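Local coordinates for protein carbohydrate kinase, pfkB family (Enterococcus faecalis, PDB 3KTN) that probably phosphorylates a sugar acid such as 2-keto-3-deoxygluconate, as a magnesium-binding member of the PfkB (ribokinase-like) carbohydrate kinase family, at residues 230-241 against 252-260; 39-49 against 280-291. All blocks are in the same frame, centred on the assembly; numbering follows the deposited sequence.

Contact 1. Residues 230-241 against 252-260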
loop_
_atom_site.group_PDB
_atom_site.type_symbol
_atom_site.label_atom_id
_atom_site.label_comp_id
_atom_site.label_asym_id
_atom_site.label_seq_id
_atom_site.Cartn_x
_atom_site.Cartn_y
_atom_site.Cartn_z
HETATM N N MSE A 230 16.901 18.782 43.735
HETATM C CA MSE A 230 15.823 17.986 44.304
HETATM C C MSE A 230 15.373 18.404 45.700
HETATM O O MSE A 230 14.173 18.469 45.973
HETATM C CB MSE A 230 16.220 16.516 44.341
HETATM C CG MSE A 230 16.312 15.856 42.980
HETATM SE SE MSE A 230 16.677 13.978 43.186
HETATM C CE MSE A 230 14.910 13.372 43.692
ATOM N N SER A 231 16.329 18.660 46.592
ATOM C CA SER A 231 15.985 19.052 47.953
ATOM C C SER A 231 15.337 20.428 47.957
ATOM O O SER A 231 14.481 20.714 48.790
ATOM C CB SER A 231 17.228 19.036 48.851
ATOM O OG SER A 231 18.268 19.826 48.307
ATOM N N GLN A 232 15.733 21.276 47.013
ATOM C CA GLN A 232 15.159 22.610 46.916
ATOM C C GLN A 232 13.648 22.568 46.680
ATOM O O GLN A 232 12.911 23.425 47.171
ATOM C CB GLN A 232 15.801 23.385 45.777
ATOM C CG GLN A 232 15.227 24.769 45.621
ATOM C CD GLN A 232 15.733 25.453 44.384
ATOM O OE1 GLN A 232 16.879 25.261 43.993
ATOM N NE2 GLN A 232 14.889 26.268 43.763
ATOM N N TYR A 233 13.187 21.584 45.914
ATOM C CA TYR A 233 11.763 21.457 45.634
ATOM C C TYR A 233 11.214 20.241 46.355
ATOM O O TYR A 233 10.043 19.892 46.216
ATOM C CB TYR A 233 11.538 21.333 44.128
ATOM C CG TYR A 233 11.947 22.565 43.354
ATOM C CD1 TYR A 233 11.144 23.705 43.344
ATOM C CD2 TYR A 233 13.144 22.597 42.640
ATOM C CE1 TYR A 233 11.519 24.844 42.636
ATOM C CE2 TYR A 233 13.529 23.735 41.930
ATOM C CZ TYR A 233 12.712 24.852 41.934
ATOM O OH TYR A 233 13.086 25.973 41.226
ATOM N N ASN A 234 12.083 19.608 47.137
ATOM C CA ASN A 234 11.741 18.419 47.906
ATOM C C ASN A 234 11.161 17.311 47.027
ATOM O O ASN A 234 10.227 16.607 47.415
ATOM C CB ASN A 234 10.763 18.778 49.031
ATOM C CG ASN A 234 10.586 17.648 50.029
ATOM O OD1 ASN A 234 11.543 16.953 50.374
ATOM N ND2 ASN A 234 9.361 17.465 50.508
ATOM N N LEU A 235 11.741 17.156 45.840
ATOM C CA LEU A 235 11.307 16.134 44.895
ATOM C C LEU A 235 11.614 14.757 45.456
ATOM O O LEU A 235 12.568 14.585 46.217
ATOM C CB LEU A 235 12.031 16.308 43.561
ATOM C CG LEU A 235 11.866 17.676 42.901
ATOM C CD1 LEU A 235 12.701 17.735 41.633
ATOM C CD2 LEU A 235 10.394 17.932 42.601
ATOM N N GLU A 236 10.803 13.774 45.075
ATOM C CA GLU A 236 10.983 12.403 45.530
ATOM C C GLU A 236 11.869 11.601 44.570
ATOM O O GLU A 236 12.771 10.876 45.004
ATOM C CB GLU A 236 9.616 11.731 45.673
ATOM C CG GLU A 236 9.662 10.310 46.176
ATOM C CD GLU A 236 8.281 9.734 46.356
ATOM O OE1 GLU A 236 7.302 10.460 46.083
ATOM O OE2 GLU A 236 8.167 8.561 46.772
ATOM N N TRP A 237 11.617 11.744 43.267
ATOM C CA TRP A 237 12.382 11.033 42.235
ATOM C C TRP A 237 12.729 11.935 41.057
ATOM O O TRP A 237 11.910 12.734 40.614
ATOM C CB TRP A 237 11.578 9.842 41.691
ATOM C CG TRP A 237 11.718 8.542 42.436
ATOM C CD1 TRP A 237 12.164 8.369 43.711
ATOM C CD2 TRP A 237 11.335 7.241 41.965
ATOM N NE1 TRP A 237 12.077 7.043 44.070
ATOM C CE2 TRP A 237 11.568 6.328 43.015
ATOM C CE3 TRP A 237 10.808 6.757 40.756
ATOM C CZ2 TRP A 237 11.301 4.958 42.899
ATOM C CZ3 TRP A 237 10.540 5.391 40.638
ATOM C CH2 TRP A 237 10.785 4.511 41.706
ATOM N N PHE A 238 13.955 11.806 40.560
ATOM C CA PHE A 238 14.410 12.559 39.397
ATOM C C PHE A 238 15.017 11.504 38.482
ATOM O O PHE A 238 15.909 10.765 38.898
ATOM C CB PHE A 238 15.484 13.581 39.770
ATOM C CG PHE A 238 15.987 14.381 38.594
ATOM C CD1 PHE A 238 15.199 15.374 38.021
ATOM C CD2 PHE A 238 17.243 14.131 38.047
ATOM C CE1 PHE A 238 15.657 16.111 36.918
ATOM C CE2 PHE A 238 17.707 14.857 36.951
ATOM C CZ PHE A 238 16.911 15.849 36.385
ATOM N N ALA A 239 14.538 11.416 37.245
ATOM C CA ALA A 239 15.063 10.405 36.333
ATOM C C ALA A 239 15.215 10.888 34.897
ATOM O O ALA A 239 14.561 11.837 34.467
ATOM C CB ALA A 239 14.185 9.160 36.379
ATOM N N GLY A 240 16.099 10.219 34.168
ATOM C CA GLY A 240 16.359 10.570 32.789
ATOM C C GLY A 240 17.309 9.563 32.177
ATOM O O GLY A 240 17.633 8.547 32.795
ATOM N N THR A 241 17.760 9.842 30.962
ATOM C CA THR A 241 18.670 8.941 30.273
ATOM C C THR A 241 19.799 9.701 29.618
ATOM O O THR A 241 19.688 10.887 29.321
ATOM C CB THR A 241 17.963 8.157 29.153
ATOM O OG1 THR A 241 17.496 9.076 28.158
ATOM C CG2 THR A 241 16.796 7.361 29.704
ATOM N N LEU A 252 22.445 3.516 25.414
ATOM C CA LEU A 252 21.464 4.242 26.185
ATOM C C LEU A 252 21.677 3.841 27.634
ATOM O O LEU A 252 21.892 2.668 27.938
ATOM C CB LEU A 252 20.043 3.880 25.759
ATOM C CG LEU A 252 18.987 4.761 26.436
ATOM C CD1 LEU A 252 19.113 6.184 25.884
ATOM C CD2 LEU A 252 17.580 4.208 26.195
ATOM N N SER A 253 21.621 4.817 28.528
ATOM C CA SER A 253 21.801 4.544 29.942
ATOM C C SER A 253 20.805 5.366 30.741
ATOM O O SER A 253 20.634 6.558 30.494
ATOM C CB SER A 253 23.229 4.894 30.369
ATOM O OG SER A 253 23.481 4.411 31.674
ATOM N N GLY A 254 20.138 4.728 31.690
ATOM C CA GLY A 254 19.173 5.452 32.490
ATOM C C GLY A 254 19.671 5.709 33.899
ATOM O O GLY A 254 20.463 4.934 34.439
ATOM N N TYR A 255 19.222 6.810 34.492
ATOM C CA TYR A 255 19.608 7.143 35.858
ATOM C C TYR A 255 18.377 7.543 36.649
ATOM O O TYR A 255 17.421 8.097 36.098
ATOM C CB TYR A 255 20.643 8.271 35.878
ATOM C CG TYR A 255 20.235 9.493 35.100
ATOM C CD1 TYR A 255 19.253 10.357 35.584
ATOM C CD2 TYR A 255 20.804 9.768 33.853
ATOM C CE1 TYR A 255 18.842 11.458 34.848
ATOM C CE2 TYR A 255 20.400 10.866 33.109
ATOM C CZ TYR A 255 19.417 11.705 33.616
ATOM O OH TYR A 255 19.008 12.790 32.885
ATOM N N LEU A 256 18.403 7.237 37.943
ATOM C CA LEU A 256 17.300 7.544 38.845
ATOM C C LEU A 256 17.864 8.056 40.171
ATOM O O LEU A 256 18.590 7.338 40.865
ATOM C CB LEU A 256 16.461 6.284 39.075
ATOM C CG LEU A 256 15.336 6.297 40.110
ATOM C CD1 LEU A 256 14.329 7.396 39.800
ATOM C CD2 LEU A 256 14.664 4.934 40.110
ATOM N N TYR A 257 17.529 9.298 40.512
ATOM C CA TYR A 257 18.007 9.923 41.748
ATOM C C TYR A 257 16.902 10.186 42.762
ATOM O O TYR A 257 15.727 10.332 42.418
ATOM C CB TYR A 257 18.649 11.286 41.465
ATOM C CG TYR A 257 19.939 11.290 40.681
ATOM C CD1 TYR A 257 21.174 11.284 41.329
ATOM C CD2 TYR A 257 19.925 11.366 39.289
ATOM C CE1 TYR A 257 22.364 11.362 40.605
ATOM C CE2 TYR A 257 21.103 11.441 38.559
ATOM C CZ TYR A 257 22.317 11.440 39.220
ATOM O OH TYR A 257 23.477 11.526 38.487
ATOM N N THR A 258 17.311 10.245 44.021
ATOM C CA THR A 258 16.434 10.585 45.132
ATOM C C THR A 258 17.302 11.639 45.805
ATOM O O THR A 258 18.417 11.899 45.347
ATOM C CB THR A 258 16.217 9.422 46.116
ATOM O OG1 THR A 258 17.469 9.058 46.705
ATOM C CG2 THR A 258 15.616 8.223 45.404
ATOM N N GLN A 259 16.821 12.253 46.874
ATOM C CA GLN A 259 17.639 13.253 47.534
ATOM C C GLN A 259 18.856 12.609 48.192
ATOM O O GLN A 259 19.877 13.267 48.390
ATOM C CB GLN A 259 16.807 14.027 48.562
ATOM C CG GLN A 259 15.821 14.988 47.917
ATOM C CD GLN A 259 14.980 15.751 48.918
ATOM O OE1 GLN A 259 15.506 16.418 49.808
ATOM N NE2 GLN A 259 13.664 15.665 48.772
ATOM N N ASN A 260 18.767 11.315 48.492
ATOM C CA ASN A 260 19.870 10.618 49.148
ATOM C C ASN A 260 20.434 9.388 48.432
ATOM O O ASN A 260 21.222 8.644 49.016
ATOM C CB ASN A 260 19.443 10.217 50.559
ATOM C CG ASN A 260 18.917 11.391 51.356
ATOM O OD1 ASN A 260 19.622 12.378 51.567
ATOM N ND2 ASN A 260 17.669 11.295 51.796
HETATM O O HOH W 1 14.136 12.345 47.330
#
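The phenol ring of Tyr255 lies flat over the backbone of Gly240, its partner on the neighbouring strand, with Gly240 O 3.4 Å above the ring plane over its centre. CG of Tyr255 stands between its own N and carbonyl carbon (chi1 53°), which folds the ring across to the other strand and lets its hydroxyl hydrogen-bond Gly199 O. Backbone bonds run both ways between these two residues and again between Phe238 and Tyr257, the pattern of an antiparallel hairpin. Phe238 and Tyr257 point the same way side by side, CD2 to CD2 at 4.0 Å. Ala239 and Leu256 occupy the other face: Leu256 CD2 makes a CH-pi contact with the six-membered ring of Trp237, 4.1 Å from its centroid. Beyond the strands, a Schellman motif with Asn234 at C-prime ends helix 218-233. A water accepts from Gln259 N (2.7 Å) and donates to Leu235 O and Glu236 O. Gln259 NE2 donates to Asn234 OD1 and Leu235 O, each at 3.0 Å; the side-chain amide planes of Gln259 and Asn234 stand 87° apart. Both hydrogens of Gln259 NE2 are engaged, which should fix the rotation of its side-chain amide and tie the hairpin's end to the helix C-terminus.

Contact 2. Residues 39-49 against 280-291; sequences NLLANLAHFQL and DAYAAGILYGYS
Phe47 and Tyr288 meet obliquely, their ring planes 44° apart and their centroids separated by 5.1 Å. Phe47 CG lies over one face of the Tyr288 ring, while Leu49 CD1 comes to that ring's edge, 4.1 Å from Tyr288 CD1. At its far end the Phe47 ring turns its edge, CE2, to Ala284 O. With CG of Tyr288 trans to the backbone N (chi1 -178°), the phenol extends beside the turn that follows helix 36-46, and a water joins Tyr288 OH to Phe47 O, at 2.8 Å from each. That turn is a Schellman motif with Gln48 in positive phi. Segments 39-46 and 280-291 cross at -46°, their axes 8.6 Å apart at closest approach, within the ribokinase-like alpha/beta fold, where helix 278-291 also lies against strands 196-198 and 237-245. Leu40 enters this interface as a knob among Asp280, Ala283, Ala284 and Leu287: its CD1 rests over the backbone at Ala284, and CD2 reaches Leu287 CD1. One turn on, Leu44 directs CD2 at Ala284 O, 3.3 Å away. At the end nearer the magnesium site, Asn39 ND2 donates to Asp280 OD2 (2.9 Å), meeting the oxygen on its anti side, with the amide and carboxylate planes turned obliquely to each other. Asn39 CB packs against Asp280 CB beside this bond.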
loop_
_atom_site.group_PDB
_atom_site.type_symbol
_atom_site.label_atom_id
_atom_site.label_comp_id
_atom_site.label_asym_id
_atom_site.label_seq_id
_atom_site.Cartn_x
_atom_site.Cartn_y
_atom_site.Cartn_z
ATOM N N ASN A 39 1.667 8.829 24.624
ATOM C CA ASN A 39 2.729 7.820 24.657
ATOM C C ASN A 39 2.884 7.245 26.053
ATOM O O ASN A 39 3.006 6.025 26.233
ATOM C CB ASN A 39 4.077 8.418 24.221
ATOM C CG ASN A 39 4.002 9.114 22.873
ATOM O OD1 ASN A 39 3.083 8.872 22.084
ATOM N ND2 ASN A 39 4.978 9.972 22.593
ATOM N N LEU A 40 2.901 8.134 27.037
ATOM C CA LEU A 40 3.052 7.727 28.424
ATOM C C LEU A 40 1.918 6.818 28.882
ATOM O O LEU A 40 2.154 5.685 29.308
ATOM C CB LEU A 40 3.108 8.961 29.331
ATOM C CG LEU A 40 3.303 8.648 30.820
ATOM C CD1 LEU A 40 4.639 7.936 31.011
ATOM C CD2 LEU A 40 3.258 9.933 31.645
ATOM N N LEU A 41 0.689 7.317 28.796
ATOM C CA LEU A 41 -0.467 6.543 29.229
ATOM C C LEU A 41 -0.663 5.246 28.440
ATOM O O LEU A 41 -1.090 4.228 29.004
ATOM C CB LEU A 41 -1.733 7.400 29.149
ATOM C CG LEU A 41 -1.736 8.678 29.995
ATOM C CD1 LEU A 41 -3.120 9.311 29.936
ATOM C CD2 LEU A 41 -1.341 8.360 31.439
ATOM N N ALA A 42 -0.352 5.282 27.144
ATOM C CA ALA A 42 -0.498 4.100 26.297
ATOM C C ALA A 42 0.402 2.981 26.808
ATOM O O ALA A 42 -0.032 1.837 26.941
ATOM C CB ALA A 42 -0.140 4.432 24.845
ATOM N N ASN A 43 1.656 3.313 27.097
ATOM C CA ASN A 43 2.596 2.315 27.588
ATOM C C ASN A 43 2.165 1.802 28.965
ATOM O O ASN A 43 2.200 0.599 29.224
ATOM C CB ASN A 43 4.009 2.897 27.672
ATOM C CG ASN A 43 5.075 1.821 27.681
ATOM O OD1 ASN A 43 4.775 0.633 27.845
ATOM N ND2 ASN A 43 6.327 2.224 27.507
ATOM N N LEU A 44 1.765 2.717 29.847
ATOM C CA LEU A 44 1.316 2.336 31.188
ATOM C C LEU A 44 0.056 1.456 31.111
ATOM O O LEU A 44 -0.111 0.531 31.905
ATOM C CB LEU A 44 1.047 3.590 32.030
ATOM C CG LEU A 44 2.296 4.400 32.406
ATOM C CD1 LEU A 44 1.901 5.677 33.137
ATOM C CD2 LEU A 44 3.213 3.546 33.274
ATOM N N ALA A 45 -0.826 1.738 30.153
ATOM C CA ALA A 45 -2.031 0.925 29.996
ATOM C C ALA A 45 -1.605 -0.470 29.539
ATOM O O ALA A 45 -2.199 -1.475 29.933
ATOM C CB ALA A 45 -2.978 1.559 28.973
ATOM N N HIS A 46 -0.569 -0.534 28.710
ATOM C CA HIS A 46 -0.076 -1.823 28.248
ATOM C C HIS A 46 0.621 -2.559 29.386
ATOM O O HIS A 46 0.815 -3.772 29.324
ATOM C CB HIS A 46 0.876 -1.650 27.060
ATOM C CG HIS A 46 0.174 -1.617 25.739
ATOM N ND1 HIS A 46 -0.708 -0.617 25.393
ATOM C CD2 HIS A 46 0.166 -2.500 24.712
ATOM C CE1 HIS A 46 -1.234 -0.887 24.211
ATOM N NE2 HIS A 46 -0.721 -2.026 23.780
ATOM N N PHE A 47 1.007 -1.812 30.419
ATOM C CA PHE A 47 1.640 -2.404 31.589
ATOM C C PHE A 47 0.523 -2.783 32.562
ATOM O O PHE A 47 0.773 -3.203 33.693
ATOM C CB PHE A 47 2.610 -1.418 32.255
ATOM C CG PHE A 47 3.915 -1.242 31.520
ATOM C CD1 PHE A 47 4.423 -2.253 30.704
ATOM C CD2 PHE A 47 4.671 -0.084 31.695
ATOM C CE1 PHE A 47 5.670 -2.117 30.076
ATOM C CE2 PHE A 47 5.917 0.060 31.072
ATOM C CZ PHE A 47 6.413 -0.960 30.261
ATOM N N GLN A 48 -0.712 -2.609 32.099
ATOM C CA GLN A 48 -1.912 -2.949 32.852
ATOM C C GLN A 48 -2.321 -2.053 34.020
ATOM O O GLN A 48 -2.865 -2.526 35.011
ATOM C CB GLN A 48 -1.831 -4.405 33.321
ATOM C CG GLN A 48 -1.644 -5.380 32.169
ATOM C CD GLN A 48 -1.815 -6.824 32.591
ATOM O OE1 GLN A 48 -2.910 -7.249 32.957
ATOM N NE2 GLN A 48 -0.727 -7.588 32.542
ATOM N N LEU A 49 -2.060 -0.759 33.901
ATOM C CA LEU A 49 -2.472 0.179 34.929
ATOM C C LEU A 49 -3.664 0.902 34.328
ATOM O O LEU A 49 -3.819 0.935 33.108
ATOM C CB LEU A 49 -1.363 1.186 35.236
ATOM C CG LEU A 49 -0.065 0.626 35.814
ATOM C CD1 LEU A 49 0.876 1.777 36.135
ATOM C CD2 LEU A 49 -0.363 -0.179 37.069
ATOM N N ASP A 280 9.432 8.926 26.406
ATOM C CA ASP A 280 8.232 8.654 27.185
ATOM C C ASP A 280 8.136 7.191 27.605
ATOM O O ASP A 280 7.416 6.859 28.550
ATOM C CB ASP A 280 6.983 9.072 26.412
ATOM C CG ASP A 280 7.027 10.526 25.988
ATOM O OD1 ASP A 280 7.394 11.366 26.833
ATOM O OD2 ASP A 280 6.697 10.835 24.818
ATOM N N ALA A 281 8.858 6.314 26.907
ATOM C CA ALA A 281 8.852 4.892 27.259
ATOM C C ALA A 281 9.723 4.713 28.508
ATOM O O ALA A 281 9.436 3.877 29.361
ATOM C CB ALA A 281 9.397 4.053 26.109
ATOM N N TYR A 282 10.791 5.500 28.608
ATOM C CA TYR A 282 11.663 5.427 29.781
ATOM C C TYR A 282 10.852 5.876 31.001
ATOM O O TYR A 282 10.838 5.205 32.037
ATOM C CB TYR A 282 12.880 6.340 29.622
ATOM C CG TYR A 282 13.822 6.275 30.809
ATOM C CD1 TYR A 282 14.616 5.149 31.025
ATOM C CD2 TYR A 282 13.897 7.324 31.733
ATOM C CE1 TYR A 282 15.464 5.059 32.124
ATOM C CE2 TYR A 282 14.745 7.248 32.850
ATOM C CZ TYR A 282 15.525 6.109 33.034
ATOM O OH TYR A 282 16.357 5.999 34.119
ATOM N N ALA A 283 10.169 7.009 30.864
ATOM C CA ALA A 283 9.350 7.542 31.946
ATOM C C ALA A 283 8.278 6.543 32.365
ATOM O O ALA A 283 8.020 6.358 33.559
ATOM C CB ALA A 283 8.711 8.849 31.524
ATOM N N ALA A 284 7.655 5.891 31.387
ATOM C CA ALA A 284 6.617 4.907 31.687
ATOM C C ALA A 284 7.200 3.772 32.510
ATOM O O ALA A 284 6.543 3.243 33.406
ATOM C CB ALA A 284 6.011 4.357 30.397
ATOM N N GLY A 285 8.433 3.393 32.193
ATOM C CA GLY A 285 9.089 2.325 32.921
ATOM C C GLY A 285 9.395 2.746 34.349
ATOM O O GLY A 285 9.269 1.946 35.283
ATOM N N ILE A 286 9.813 4.000 34.519
ATOM C CA ILE A 286 10.126 4.534 35.842
ATOM C C ILE A 286 8.852 4.583 36.676
ATOM O O ILE A 286 8.826 4.106 37.808
ATOM C CB ILE A 286 10.716 5.966 35.757
ATOM C CG1 ILE A 286 12.092 5.936 35.081
ATOM C CG2 ILE A 286 10.806 6.576 37.149
ATOM C CD1 ILE A 286 13.090 4.962 35.705
ATOM N N LEU A 287 7.793 5.158 36.111
ATOM C CA LEU A 287 6.522 5.245 36.820
ATOM C C LEU A 287 5.987 3.867 37.176
ATOM O O LEU A 287 5.425 3.676 38.253
ATOM C CB LEU A 287 5.487 6.007 35.987
ATOM C CG LEU A 287 5.799 7.494 35.822
ATOM C CD1 LEU A 287 4.650 8.219 35.136
ATOM C CD2 LEU A 287 6.047 8.092 37.197
ATOM N N TYR A 288 6.154 2.903 36.274
ATOM C CA TYR A 288 5.674 1.553 36.542
ATOM C C TYR A 288 6.421 0.960 37.726
ATOM O O TYR A 288 5.824 0.296 38.575
ATOM C CB TYR A 288 5.875 0.630 35.338
ATOM C CG TYR A 288 5.323 -0.750 35.603
ATOM C CD1 TYR A 288 3.950 -0.950 35.755
ATOM C CD2 TYR A 288 6.171 -1.844 35.779
ATOM C CE1 TYR A 288 3.435 -2.206 36.081
ATOM C CE2 TYR A 288 5.667 -3.101 36.104
ATOM C CZ TYR A 288 4.300 -3.274 36.255
ATOM O OH TYR A 288 3.795 -4.516 36.585
ATOM N N GLY A 289 7.732 1.185 37.758
ATOM C CA GLY A 289 8.548 0.679 38.845
ATOM C C GLY A 289 8.069 1.294 40.147
ATOM O O GLY A 289 8.026 0.635 41.185
ATOM N N TYR A 290 7.692 2.565 40.078
ATOM C CA TYR A 290 7.202 3.283 41.243
ATOM C C TYR A 290 5.902 2.655 41.740
ATOM O O TYR A 290 5.750 2.380 42.930
ATOM C CB TYR A 290 6.948 4.748 40.894
ATOM C CG TYR A 290 6.648 5.602 42.099
ATOM C CD1 TYR A 290 7.673 6.030 42.942
ATOM C CD2 TYR A 290 5.341 5.955 42.421
ATOM C CE1 TYR A 290 7.401 6.785 44.078
ATOM C CE2 TYR A 290 5.056 6.710 43.557
ATOM C CZ TYR A 290 6.090 7.121 44.379
ATOM O OH TYR A 290 5.817 7.870 45.502
ATOM N N SER A 291 4.970 2.428 40.817
ATOM C CA SER A 291 3.675 1.848 41.152
ATOM C C SER A 291 3.818 0.468 41.777
ATOM O O SER A 291 2.927 0.008 42.490
ATOM C CB SER A 291 2.802 1.741 39.899
ATOM O OG SER A 291 3.335 0.789 38.992
HETATM O O HOH W 2 1.119 -4.845 35.902
#

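How the contacts relate
From the N terminus, the chain first supplies helix 36-46, whose partner in contact 2, helix 278-291, arrives only after some 230 further residues. Contact 1 falls wholly within that long loop and closes a much shorter one of its own, the hairpin of strands 237-245 and 250-257 in the nine-stranded sheet. The centres of the two contacts are about 17 Å apart, yet helix 278-291 bridges them, turning one side to helix 36-46 and another to the hairpin. On the hairpin side, Tyr290 OH probably hydrogen-bonds Glu236 OE2, Tyr282 OH makes a weak bond to Tyr255 O, and Ile286 packs on Trp237 and Ala239.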